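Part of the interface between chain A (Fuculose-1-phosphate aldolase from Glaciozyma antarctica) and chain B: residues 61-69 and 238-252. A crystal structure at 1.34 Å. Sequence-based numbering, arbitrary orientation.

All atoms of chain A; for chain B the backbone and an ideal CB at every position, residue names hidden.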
# COMPACT_ATOMS: atom_id res chain seq x y z
N PRO A 61 -3.73 6.38 26.28
CA PRO A 61 -3.95 7.78 26.67
C PRO A 61 -4.24 8.65 25.45
O PRO A 61 -3.67 8.42 24.38
CB PRO A 61 -2.63 8.17 27.34
CG PRO A 61 -1.61 7.33 26.62
CD PRO A 61 -2.30 6.01 26.36
N PHE A 62 -5.12 9.62 25.61
CA PHE A 62 -5.61 10.42 24.50
C PHE A 62 -4.49 11.18 23.79
O PHE A 62 -3.73 11.90 24.41
CB PHE A 62 -6.67 11.40 25.03
CG PHE A 62 -7.62 11.95 24.00
CD1 PHE A 62 -7.81 11.36 22.75
CD2 PHE A 62 -8.37 13.08 24.30
CE1 PHE A 62 -8.71 11.90 21.84
CE2 PHE A 62 -9.27 13.62 23.40
CZ PHE A 62 -9.43 13.03 22.16
N GLY A 63 -4.40 11.00 22.47
CA GLY A 63 -3.47 11.78 21.67
C GLY A 63 -2.12 11.15 21.39
O GLY A 63 -1.36 11.68 20.58
N LEU A 64 -1.78 10.06 22.06
CA LEU A 64 -0.50 9.40 21.81
C LEU A 64 -0.60 8.47 20.59
O LEU A 64 -1.51 7.64 20.50
CB LEU A 64 -0.04 8.61 23.04
CG LEU A 64 1.29 7.87 22.89
CD1 LEU A 64 2.43 8.83 22.63
CD2 LEU A 64 1.55 7.07 24.13
N ALA A 65 0.33 8.60 19.66
CA ALA A 65 0.34 7.76 18.47
C ALA A 65 0.37 6.29 18.84
O ALA A 65 1.18 5.85 19.67
CB ALA A 65 1.55 8.08 17.62
N PHE A 66 -0.49 5.50 18.20
CA PHE A 66 -0.49 4.05 18.43
C PHE A 66 0.89 3.46 18.13
O PHE A 66 1.34 2.54 18.83
CB PHE A 66 -1.54 3.35 17.55
CG PHE A 66 -2.97 3.52 18.01
CD1 PHE A 66 -3.34 4.46 18.97
CD2 PHE A 66 -3.94 2.70 17.47
CE1 PHE A 66 -4.68 4.58 19.36
CE2 PHE A 66 -5.28 2.81 17.85
CZ PHE A 66 -5.64 3.75 18.79
N ARG A 67 1.57 3.98 17.11
CA ARG A 67 2.89 3.52 16.69
C ARG A 67 3.95 3.66 17.79
O ARG A 67 4.96 2.97 17.75
CB ARG A 67 3.31 4.32 15.44
CG ARG A 67 4.76 4.16 14.97
CD ARG A 67 5.03 2.72 14.55
NE ARG A 67 6.38 2.55 14.02
CZ ARG A 67 7.47 2.40 14.77
NH1 ARG A 67 7.38 2.43 16.09
NH2 ARG A 67 8.65 2.22 14.19
N LEU A 68 3.72 4.55 18.75
CA LEU A 68 4.69 4.80 19.81
C LEU A 68 4.23 4.30 21.18
O LEU A 68 4.89 4.57 22.18
CB LEU A 68 4.99 6.30 19.90
CG LEU A 68 5.46 6.91 18.57
CD1 LEU A 68 5.57 8.43 18.69
CD2 LEU A 68 6.80 6.32 18.10
N MET A 69 3.12 3.57 21.23
CA MET A 69 2.56 3.10 22.50
C MET A 69 3.57 2.24 23.26
O MET A 69 4.22 1.38 22.67
CB MET A 69 1.28 2.30 22.25
CG MET A 69 0.41 2.08 23.49
SD MET A 69 -0.25 3.64 24.18
CE MET A 69 -0.80 4.51 22.70
N UNK B 238 -5.10 21.04 15.76
CA UNK B 238 -3.78 20.92 16.35
C UNK B 238 -3.62 19.55 17.01
O UNK B 238 -2.63 18.83 16.79
CB UNK B 238 -3.54 22.04 17.37
N UNK B 239 -4.60 19.16 17.81
CA UNK B 239 -4.52 17.90 18.53
C UNK B 239 -4.60 16.69 17.58
O UNK B 239 -3.88 15.70 17.74
CB UNK B 239 -5.64 17.83 19.57
N UNK B 240 -5.47 16.78 16.58
CA UNK B 240 -5.65 15.66 15.65
C UNK B 240 -4.38 15.40 14.81
O UNK B 240 -4.14 14.26 14.41
CB UNK B 240 -6.84 15.94 14.73
N UNK B 241 -3.56 16.42 14.59
CA UNK B 241 -2.29 16.25 13.87
C UNK B 241 -1.21 15.66 14.76
O UNK B 241 -0.22 15.13 14.24
CB UNK B 241 -1.81 17.59 13.31
N UNK B 242 -1.35 15.77 16.08
CA UNK B 242 -0.20 15.51 16.96
C UNK B 242 0.45 14.11 16.84
O UNK B 242 1.67 14.04 16.85
CB UNK B 242 -0.65 15.71 18.41
N UNK B 243 -0.33 13.03 16.67
CA UNK B 243 0.38 11.74 16.55
C UNK B 243 1.26 11.65 15.30
O UNK B 243 2.29 10.98 15.33
CB UNK B 243 -0.63 10.59 16.53
N UNK B 244 0.90 12.35 14.22
CA UNK B 244 1.71 12.29 13.00
C UNK B 244 3.05 12.98 13.23
O UNK B 244 4.09 12.51 12.74
CB UNK B 244 0.97 12.94 11.83
N UNK B 245 3.05 14.09 13.97
CA UNK B 245 4.30 14.75 14.31
C UNK B 245 5.13 13.94 15.29
O UNK B 245 6.36 13.90 15.17
CB UNK B 245 4.02 16.14 14.89
N UNK B 246 4.49 13.29 16.25
CA UNK B 246 5.23 12.42 17.16
C UNK B 246 5.97 11.34 16.39
O UNK B 246 7.15 11.10 16.61
CB UNK B 246 4.29 11.79 18.18
N UNK B 247 5.26 10.70 15.46
CA UNK B 247 5.84 9.58 14.73
C UNK B 247 6.95 10.03 13.79
O UNK B 247 8.01 9.41 13.74
CB UNK B 247 4.75 8.85 13.94
N UNK B 248 6.74 11.12 13.05
CA UNK B 248 7.76 11.49 12.08
C UNK B 248 9.05 11.93 12.79
O UNK B 248 10.16 11.71 12.27
CB UNK B 248 7.24 12.61 11.17
N UNK B 249 8.93 12.54 13.96
CA UNK B 249 10.11 12.91 14.73
C UNK B 249 10.87 11.67 15.18
O UNK B 249 12.11 11.62 15.08
CB UNK B 249 9.72 13.76 15.94
N UNK B 250 10.14 10.66 15.64
CA UNK B 250 10.75 9.39 16.04
C UNK B 250 11.47 8.74 14.86
O UNK B 250 12.60 8.27 15.00
CB UNK B 250 9.69 8.44 16.60
N UNK B 251 10.85 8.73 13.69
CA UNK B 251 11.41 8.02 12.53
C UNK B 251 12.58 8.74 11.88
O UNK B 251 13.56 8.12 11.48
CB UNK B 251 10.32 7.80 11.48
N UNK B 252 12.44 10.05 11.72
CA UNK B 252 13.34 10.79 10.84
C UNK B 252 13.86 12.10 11.41
O UNK B 252 14.58 12.83 10.72
CB UNK B 252 12.63 11.08 9.52

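Chain A presents a type II turn, Pro61(A) to Leu64(A), followed by the short 3-10 segment 66-68; chain B is helical throughout.

Position 238 has no chain A atom near its CB and is unconstrained here; it is Tyr238(B). At 239 CA-to-CB points toward chain A, yet nothing lies within 5.5 Å of the ideal CB. A long side chain is needed to reach the bare CA of Gly63(A) and the ring of Phe62(A); leucine, methionine or an aromatic would serve. Phe239(B), chi1 t, places CZ 3.5 Å from Gly63(A) CA and turns its edge to the face of Phe62(A), with ring centroids 4.8 Å apart and planes at 71°.

Position 240 points away and 241 is out of reach, so chain A selects neither Gln240(B) nor Ala241(B). Position 242 points sideways, its ideal CB 4.6 Å from Gly63(A) O; a small residue suits. Ser242(B) turns its hydroxyl back to its own helix, OG donating to Phe239(B) O at 2.7 Å.

At 243 the ideal CB sits 3.5 Å from Ala65(A) CB, favouring something compact and apolar. The backbone N of 243 has no bond to the preceding turn, and phi is -65°, so proline is admissible beside alanine. Pro243(B) packs its CB 3.7 Å from Ala65(A) CB.

Position 244 points away and 245 is out of reach, so chain A does not choose between side chains; they are Tyr244(B) and Phe245(B).

Position 246 points toward a carbonyl, Gly63(A) O, and an amide, Ala65(A) N. A side chain carrying both donor and acceptor fits best, and glutamine has the reach. Gln246(B) OE1 accepts from Ala65(A) N (2.9 Å, 170°), while its NE2 donates to Gly63(A) O (3.0 Å, 163°); its CB also meets Leu68(A) CD1 at 3.6 Å.

At 247 the ideal CB lies 4.8 Å from Arg67(A) CG, 4.8 Å from Leu68(A) CD1 and 4.9 Å from Ala65(A) CB, a niche for valine, isoleucine or leucine. Val247(B) CG2 reaches Ala65(A) CB at 3.5 Å and Arg67(A) CB at 3.8 Å.

Positions 248 and 249 have nothing of chain A within 5.5 Å of the ideal CB, so chain A sets no preference; they are Ile248(B) and Glu249(B).

Position 250 has Leu68(A) CD2 3.9 Å from its ideal CB; a flat or apolar group would cover it. His250(B) lays a ring face against that methyl, 3.9 Å from CD2 to the ring centroid.

Position 251 points sideways, leaving room for a flexible aliphatic or polar chain near Arg67(A). Leu251(B) CD2 ends 3.9 Å from Arg67(A) NH2. Position 252 is out of reach and open to many residues; it is Gln252(B).

Chain B, residues 238-252: YFQASPYFQVIEHLQ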
# COMPACT_ATOMS: atom_id res chain seq x y z
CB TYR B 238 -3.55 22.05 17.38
CG TYR B 238 -2.10 22.19 17.76
CD1 TYR B 238 -1.53 21.40 18.76
CD2 TYR B 238 -1.28 23.07 17.08
CE1 TYR B 238 -0.18 21.51 19.07
CE2 TYR B 238 0.05 23.19 17.38
CZ TYR B 238 0.60 22.41 18.37
OH TYR B 238 1.94 22.55 18.64
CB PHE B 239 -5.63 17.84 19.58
CG PHE B 239 -5.47 16.74 20.58
CD1 PHE B 239 -4.41 16.74 21.47
CD2 PHE B 239 -6.41 15.72 20.67
CE1 PHE B 239 -4.27 15.73 22.41
CE2 PHE B 239 -6.27 14.71 21.61
CZ PHE B 239 -5.20 14.72 22.48
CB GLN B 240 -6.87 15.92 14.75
CG GLN B 240 -8.20 15.66 15.46
CD GLN B 240 -9.41 16.20 14.71
OE1 GLN B 240 -9.55 17.41 14.51
NE2 GLN B 240 -10.29 15.30 14.30
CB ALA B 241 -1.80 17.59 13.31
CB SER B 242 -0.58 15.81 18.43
OG SER B 242 -1.60 14.98 18.94
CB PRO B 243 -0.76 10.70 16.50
CG PRO B 243 -2.00 11.46 16.23
CD PRO B 243 -1.79 12.85 16.73
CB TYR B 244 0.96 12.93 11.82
CG TYR B 244 -0.34 12.23 11.51
CD1 TYR B 244 -0.39 11.12 10.66
CD2 TYR B 244 -1.53 12.66 12.08
CE1 TYR B 244 -1.60 10.46 10.40
CE2 TYR B 244 -2.72 12.03 11.83
CZ TYR B 244 -2.76 10.93 11.00
OH TYR B 244 -3.96 10.31 10.76
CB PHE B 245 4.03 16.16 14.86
CG PHE B 245 3.64 17.15 13.79
CD1 PHE B 245 4.62 17.82 13.08
CD2 PHE B 245 2.30 17.37 13.45
CE1 PHE B 245 4.29 18.73 12.07
CE2 PHE B 245 1.96 18.28 12.45
CZ PHE B 245 2.96 18.96 11.75
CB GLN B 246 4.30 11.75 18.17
CG GLN B 246 3.59 12.67 19.14
CD GLN B 246 2.34 12.02 19.69
OE1 GLN B 246 2.25 10.80 19.78
NE2 GLN B 246 1.35 12.83 20.06
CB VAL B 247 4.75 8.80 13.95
CG1 VAL B 247 5.39 7.76 13.00
CG2 VAL B 247 3.82 8.08 14.93
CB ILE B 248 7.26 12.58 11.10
CG1 ILE B 248 8.09 12.57 9.80
CG2 ILE B 248 7.25 13.96 11.74
CD1 ILE B 248 7.94 11.29 8.96
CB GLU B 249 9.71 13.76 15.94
CG GLU B 249 10.89 14.29 16.75
CD GLU B 249 10.44 15.27 17.82
OE1 GLU B 249 10.69 14.99 19.01
OE2 GLU B 249 9.85 16.32 17.48
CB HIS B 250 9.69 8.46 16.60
CG HIS B 250 10.20 7.10 16.95
ND1 HIS B 250 11.03 6.86 18.03
CD2 HIS B 250 9.99 5.90 16.36
CE1 HIS B 250 11.30 5.57 18.09
NE2 HIS B 250 10.69 4.96 17.08
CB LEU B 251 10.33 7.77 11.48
CG LEU B 251 9.17 6.87 11.89
CD1 LEU B 251 8.14 6.82 10.77
CD2 LEU B 251 9.64 5.47 12.26
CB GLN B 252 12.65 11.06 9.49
CG GLN B 252 12.53 9.78 8.66
CD GLN B 252 11.68 9.94 7.41
OE1 GLN B 252 11.51 11.04 6.88
NE2 GLN B 252 11.13 8.82 6.94
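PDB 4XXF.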